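Local coordinates for protein fatty acid synthase 1, isoform A (Drosophila melanogaster, PDB 6FN6) that probably builds long-chain saturated fatty acids from acetyl-CoA and malonyl-CoA with NADPH, this piece being its modifying region of dehydratase, enoylreductase and ketoreductase, at residues Arg798-Asn803 and Lys827-His832; Leu807-Phe812 and His832-Asp837. All coordinates share one frame; numbering follows the deposited sequence.

Contact 1: Arg798-Asn803 and Lys827-His832; sequences RCLGLN and KNTSFH
The two asparagines N803 and N828 cross with their amide planes 78° apart. ND2 of N828 donates to OD1 of N803 at 2.9 Å; the acceptor lies in the donor's amide plane, while the donor sits 34° off the plane of the N803 carbonyl. With CG anti to the backbone N (chi1 -159°), the N828 amide is carried toward N803. Beside this pair the N803 N-H bonds to K827 O at 2.8 Å, nearly straight. An alanine in place of N803 would probably leave ND2 of N828 without this acceptor, with Y697 OH of the second subunit still beside it. These residues form the turn leading into strand 804-808 and the loop leading into strand 830-833, neighbouring strands, the last two of this chain's parallel Rossmann-type sheet in the enoylreductase part. L800 and T829 meet tip to tip, CD2 of L800 at 3.5 Å from CG2 of T829, while OG1 of T829 bonds to V824 O. K827, extended beyond CG, crosses L802 at about a right angle, its CB 4.1 Å from L802 CD2, and its NZ makes a weak hydrogen bond of 3.3 Å to L800 O.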
loop_
_atom_site.group_PDB
_atom_site.type_symbol
_atom_site.label_atom_id
_atom_site.label_comp_id
_atom_site.label_asym_id
_atom_site.label_seq_id
_atom_site.Cartn_x
_atom_site.Cartn_y
_atom_site.Cartn_z
ATOM N N ARG A 798 -8.523 -3.773 -7.260
ATOM C CA ARG A 798 -8.892 -3.241 -8.565
ATOM C C ARG A 798 -10.378 -3.452 -8.858
ATOM O O ARG A 798 -10.929 -2.826 -9.762
ATOM C CB ARG A 798 -8.043 -3.882 -9.665
ATOM C CG ARG A 798 -6.549 -3.612 -9.535
ATOM C CD ARG A 798 -5.758 -4.292 -10.643
ATOM N NE ARG A 798 -4.409 -4.666 -10.213
ATOM C CZ ARG A 798 -3.965 -5.916 -10.090
ATOM N NH1 ARG A 798 -4.745 -6.956 -10.368
ATOM N NH2 ARG A 798 -2.718 -6.130 -9.692
ATOM N N CYS A 799 -11.021 -4.343 -8.107
ATOM C CA CYS A 799 -12.453 -4.588 -8.272
ATOM C C CYS A 799 -13.305 -3.561 -7.530
ATOM O O CYS A 799 -14.520 -3.497 -7.721
ATOM C CB CYS A 799 -12.819 -5.992 -7.782
ATOM S SG CYS A 799 -12.247 -7.328 -8.845
ATOM N N LEU A 800 -12.668 -2.763 -6.681
ATOM C CA LEU A 800 -13.395 -1.800 -5.864
ATOM C C LEU A 800 -13.793 -0.559 -6.660
ATOM O O LEU A 800 -12.952 0.097 -7.281
ATOM C CB LEU A 800 -12.558 -1.395 -4.654
ATOM C CG LEU A 800 -13.326 -0.790 -3.476
ATOM C CD1 LEU A 800 -14.347 -1.767 -2.917
ATOM C CD2 LEU A 800 -12.371 -0.349 -2.386
ATOM N N GLY A 801 -15.085 -0.251 -6.639
ATOM C CA GLY A 801 -15.619 0.904 -7.338
ATOM C C GLY A 801 -15.712 2.126 -6.445
ATOM O O GLY A 801 -15.335 2.077 -5.274
ATOM N N LEU A 802 -16.208 3.226 -7.004
ATOM C CA LEU A 802 -16.317 4.487 -6.277
ATOM C C LEU A 802 -17.038 4.314 -4.942
ATOM O O LEU A 802 -18.023 3.584 -4.843
ATOM C CB LEU A 802 -17.047 5.527 -7.131
ATOM C CG LEU A 802 -16.312 5.973 -8.400
ATOM C CD1 LEU A 802 -17.240 6.736 -9.338
ATOM C CD2 LEU A 802 -15.093 6.819 -8.048
ATOM N N ASN A 803 -16.524 4.989 -3.918
ATOM C CA ASN A 803 -17.077 4.915 -2.567
ATOM C C ASN A 803 -17.014 3.507 -1.982
ATOM O O ASN A 803 -17.674 3.218 -0.986
ATOM C CB ASN A 803 -18.524 5.409 -2.559
ATOM C CG ASN A 803 -18.656 6.825 -3.075
ATOM O OD1 ASN A 803 -17.778 7.659 -2.859
ATOM N ND2 ASN A 803 -19.752 7.103 -3.771
ATOM N N LYS A 827 -10.645 7.068 -4.805
ATOM C CA LYS A 827 -12.033 6.754 -5.136
ATOM C C LYS A 827 -12.971 6.936 -3.941
ATOM O O LYS A 827 -14.090 6.423 -3.940
ATOM C CB LYS A 827 -12.143 5.322 -5.665
ATOM C CG LYS A 827 -11.249 5.024 -6.860
ATOM C CD LYS A 827 -11.462 3.604 -7.364
ATOM C CE LYS A 827 -10.511 3.259 -8.501
ATOM N NZ LYS A 827 -10.717 1.868 -8.995
ATOM N N ASN A 828 -12.511 7.661 -2.925
ATOM C CA ASN A 828 -13.318 7.917 -1.736
ATOM C C ASN A 828 -13.630 6.605 -1.028
ATOM O O ASN A 828 -14.735 6.407 -0.522
ATOM C CB ASN A 828 -14.619 8.630 -2.106
ATOM C CG ASN A 828 -15.236 9.369 -0.934
ATOM O OD1 ASN A 828 -14.534 9.990 -0.137
ATOM N ND2 ASN A 828 -16.553 9.277 -0.806
ATOM N N THR A 829 -12.644 5.714 -0.986
ATOM C CA THR A 829 -12.849 4.371 -0.460
ATOM C C THR A 829 -12.391 4.244 0.987
ATOM O O THR A 829 -11.825 5.177 1.559
ATOM C CB THR A 829 -12.099 3.328 -1.310
ATOM O OG1 THR A 829 -10.747 3.754 -1.514
ATOM C CG2 THR A 829 -12.779 3.143 -2.647
ATOM N N SER A 830 -12.660 3.082 1.573
ATOM C CA SER A 830 -12.208 2.771 2.921
ATOM C C SER A 830 -11.596 1.379 2.954
ATOM O O SER A 830 -12.109 0.454 2.324
ATOM C CB SER A 830 -13.365 2.859 3.917
ATOM O OG SER A 830 -14.131 4.029 3.703
ATOM N N PHE A 831 -10.498 1.235 3.684
ATOM C CA PHE A 831 -9.916 -0.078 3.923
ATOM C C PHE A 831 -10.106 -0.435 5.394
ATOM O O PHE A 831 -9.729 0.335 6.276
ATOM C CB PHE A 831 -8.436 -0.099 3.544
ATOM C CG PHE A 831 -7.882 -1.483 3.362
ATOM C CD1 PHE A 831 -7.560 -2.268 4.456
ATOM C CD2 PHE A 831 -7.686 -1.999 2.092
ATOM C CE1 PHE A 831 -7.055 -3.539 4.287
ATOM C CE2 PHE A 831 -7.179 -3.270 1.917
ATOM C CZ PHE A 831 -6.866 -4.042 3.017
ATOM N N HIS A 832 -10.706 -1.593 5.649
ATOM C CA HIS A 832 -11.012 -2.016 7.013
ATOM C C HIS A 832 -10.282 -3.288 7.416
ATOM O O HIS A 832 -10.543 -4.363 6.875
ATOM C CB HIS A 832 -12.513 -2.238 7.172
ATOM C CG HIS A 832 -13.313 -0.976 7.145
ATOM N ND1 HIS A 832 -13.557 -0.224 8.274
ATOM C CD2 HIS A 832 -13.917 -0.326 6.122
ATOM C CE1 HIS A 832 -14.283 0.830 7.949
ATOM N NE2 HIS A 832 -14.515 0.793 6.649
#

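Contact 2: Leu807-Phe812 and His832-Asp837; sequences LEIGKF and HGILLD
I834 packs against L807 and I809. Its CD1 comes within 3.5 Å of CB of L807, the two side chains crossing obliquely. The CG2 branch lies alongside I809, whose own CG2 is 4.1 Å from both CB and CG2 of I834. I809 carries CG1 between its backbone N and carbonyl carbon (chi1 57°), which leaves CG2 as the branch that meets I834. Y697 and A698 of helix 689-702 also touch I834, and L699 touches L807, so this apolar group joins the helix to the sheet. The backbones are parallel neighbours in the Rossmann-type sheet, strand 804-808 beside strand 830-833, the last of this chain's strands in it: E808 N bonds to H832 O at 2.9 Å, and I834 N returns the bond to E808 O at 3.1 Å. L807 and H832 run side by side on one face, CD2 of L807 lying 3.9 Å from CB of H832 and equally near CD2 of its ring, whose ND1 is bonded by R702 NE. On the other face E808 bends at chi2 (59°), bringing its carboxylate round toward the following residues: OE2 takes the N-H of G810 in a bent bond of 2.9 Å, from 31° outside the carboxylate plane, and OE1 is bonded by ND2 of N786. Further on, CE of K811 lies 4.3 Å from CG of L835.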
loop_
_atom_site.group_PDB
_atom_site.type_symbol
_atom_site.label_atom_id
_atom_site.label_comp_id
_atom_site.label_asym_id
_atom_site.label_seq_id
_atom_site.Cartn_x
_atom_site.Cartn_y
_atom_site.Cartn_z
ATOM N N LEU A 807 -13.016 -4.903 2.988
ATOM C CA LEU A 807 -13.141 -5.567 4.279
ATOM C C LEU A 807 -12.195 -6.757 4.357
ATOM O O LEU A 807 -12.498 -7.834 3.841
ATOM C CB LEU A 807 -14.584 -6.022 4.500
ATOM C CG LEU A 807 -15.645 -4.950 4.245
ATOM C CD1 LEU A 807 -17.039 -5.552 4.281
ATOM C CD2 LEU A 807 -15.520 -3.824 5.256
ATOM N N GLU A 808 -11.045 -6.560 4.995
ATOM C CA GLU A 808 -10.036 -7.609 5.071
ATOM C C GLU A 808 -10.256 -8.480 6.304
ATOM O O GLU A 808 -10.330 -7.978 7.426
ATOM C CB GLU A 808 -8.630 -7.004 5.096
ATOM C CG GLU A 808 -7.511 -8.033 5.045
ATOM C CD GLU A 808 -7.576 -8.907 3.806
ATOM O OE1 GLU A 808 -7.790 -8.362 2.704
ATOM O OE2 GLU A 808 -7.418 -10.139 3.933
ATOM N N ILE A 809 -10.366 -9.785 6.085
ATOM C CA ILE A 809 -10.498 -10.736 7.183
ATOM C C ILE A 809 -9.392 -11.788 7.114
ATOM O O ILE A 809 -9.401 -12.756 7.872
ATOM C CB ILE A 809 -11.891 -11.391 7.184
ATOM C CG1 ILE A 809 -12.170 -12.075 5.843
ATOM C CG2 ILE A 809 -12.956 -10.347 7.485
ATOM C CD1 ILE A 809 -13.407 -12.947 5.848
ATOM N N GLY A 810 -8.447 -11.590 6.198
ATOM C CA GLY A 810 -7.261 -12.424 6.109
ATOM C C GLY A 810 -6.182 -11.880 7.025
ATOM O O GLY A 810 -6.403 -10.871 7.695
ATOM N N LYS A 811 -5.027 -12.540 7.073
ATOM C CA LYS A 811 -3.975 -12.141 8.004
ATOM C C LYS A 811 -2.592 -12.051 7.363
ATOM O O LYS A 811 -1.704 -11.392 7.903
ATOM C CB LYS A 811 -3.922 -13.121 9.178
ATOM C CG LYS A 811 -5.200 -13.171 10.007
ATOM C CD LYS A 811 -5.485 -11.841 10.688
ATOM C CE LYS A 811 -6.770 -11.897 11.494
ATOM N NZ LYS A 811 -6.652 -12.798 12.669
ATOM N N PHE A 812 -2.408 -12.695 6.215
ATOM C CA PHE A 812 -1.087 -12.761 5.598
ATOM C C PHE A 812 -0.490 -11.384 5.328
ATOM O O PHE A 812 0.515 -11.006 5.931
ATOM C CB PHE A 812 -1.137 -13.544 4.288
ATOM C CG PHE A 812 0.201 -13.684 3.625
ATOM C CD1 PHE A 812 1.085 -14.673 4.022
ATOM C CD2 PHE A 812 0.583 -12.818 2.614
ATOM C CE1 PHE A 812 2.320 -14.801 3.419
ATOM C CE2 PHE A 812 1.818 -12.943 2.005
ATOM C CZ PHE A 812 2.688 -13.937 2.410
ATOM N N HIS A 832 -10.706 -1.593 5.649
ATOM C CA HIS A 832 -11.012 -2.016 7.013
ATOM C C HIS A 832 -10.282 -3.288 7.416
ATOM O O HIS A 832 -10.543 -4.363 6.875
ATOM C CB HIS A 832 -12.513 -2.238 7.172
ATOM C CG HIS A 832 -13.313 -0.976 7.145
ATOM N ND1 HIS A 832 -13.557 -0.224 8.274
ATOM C CD2 HIS A 832 -13.917 -0.326 6.122
ATOM C CE1 HIS A 832 -14.283 0.830 7.949
ATOM N NE2 HIS A 832 -14.515 0.793 6.649
ATOM N N GLY A 833 -9.373 -3.160 8.376
ATOM C CA GLY A 833 -8.804 -4.320 9.035
ATOM C C GLY A 833 -9.806 -4.844 10.044
ATOM O O GLY A 833 -10.171 -4.140 10.985
ATOM N N ILE A 834 -10.255 -6.079 9.849
ATOM C CA ILE A 834 -11.323 -6.636 10.671
ATOM C C ILE A 834 -10.829 -7.834 11.468
ATOM O O ILE A 834 -10.592 -8.910 10.920
ATOM C CB ILE A 834 -12.534 -7.010 9.802
ATOM C CG1 ILE A 834 -13.136 -5.751 9.178
ATOM C CG2 ILE A 834 -13.588 -7.755 10.620
ATOM C CD1 ILE A 834 -13.935 -6.013 7.937
ATOM N N LEU A 835 -10.670 -7.626 12.771
ATOM C CA LEU A 835 -10.276 -8.688 13.681
ATOM C C LEU A 835 -11.385 -8.943 14.690
ATOM O O LEU A 835 -11.607 -8.137 15.594
ATOM C CB LEU A 835 -8.985 -8.324 14.416
ATOM C CG LEU A 835 -7.672 -8.285 13.631
ATOM C CD1 LEU A 835 -7.630 -7.143 12.614
ATOM C CD2 LEU A 835 -6.504 -8.185 14.596
ATOM N N LEU A 836 -12.067 -10.072 14.547
ATOM C CA LEU A 836 -13.127 -10.435 15.476
ATOM C C LEU A 836 -12.597 -10.522 16.901
ATOM O O LEU A 836 -13.296 -10.171 17.850
ATOM C CB LEU A 836 -13.765 -11.764 15.074
ATOM C CG LEU A 836 -14.849 -12.303 16.014
ATOM C CD1 LEU A 836 -15.916 -11.257 16.305
ATOM C CD2 LEU A 836 -15.480 -13.552 15.429
ATOM N N ASP A 837 -11.355 -10.982 17.043
ATOM C CA ASP A 837 -10.727 -11.095 18.355
ATOM C C ASP A 837 -10.798 -9.773 19.111
ATOM O O ASP A 837 -11.075 -9.747 20.309
ATOM C CB ASP A 837 -9.268 -11.543 18.217
ATOM C CG ASP A 837 -9.137 -12.958 17.682
ATOM O OD1 ASP A 837 -10.097 -13.743 17.829
ATOM O OD2 ASP A 837 -8.069 -13.287 17.124
#

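How the contacts relate
Contacts 1 and 2 join the same two chain runs at successive points, sharing H832 and strand 830-833, with centres about 16 Å apart. Contact 2 is the more buried: regular parallel strand pairing with aliphatic packing against helix 689-702. Contact 1, partly buried at the turn that feeds strand 804-808, relies more on an amide-amide bond, one backbone bond and a weak lysine bond. They meet where CE1 of F831 packs 3.9 Å from CB of E808. Both also reach the second subunit: S830, F831 and H832 pair antiparallel with a strand of that chain, carrying the sheet across the interface, and OD1 of N828 accepts from N of L835 of the second subunit.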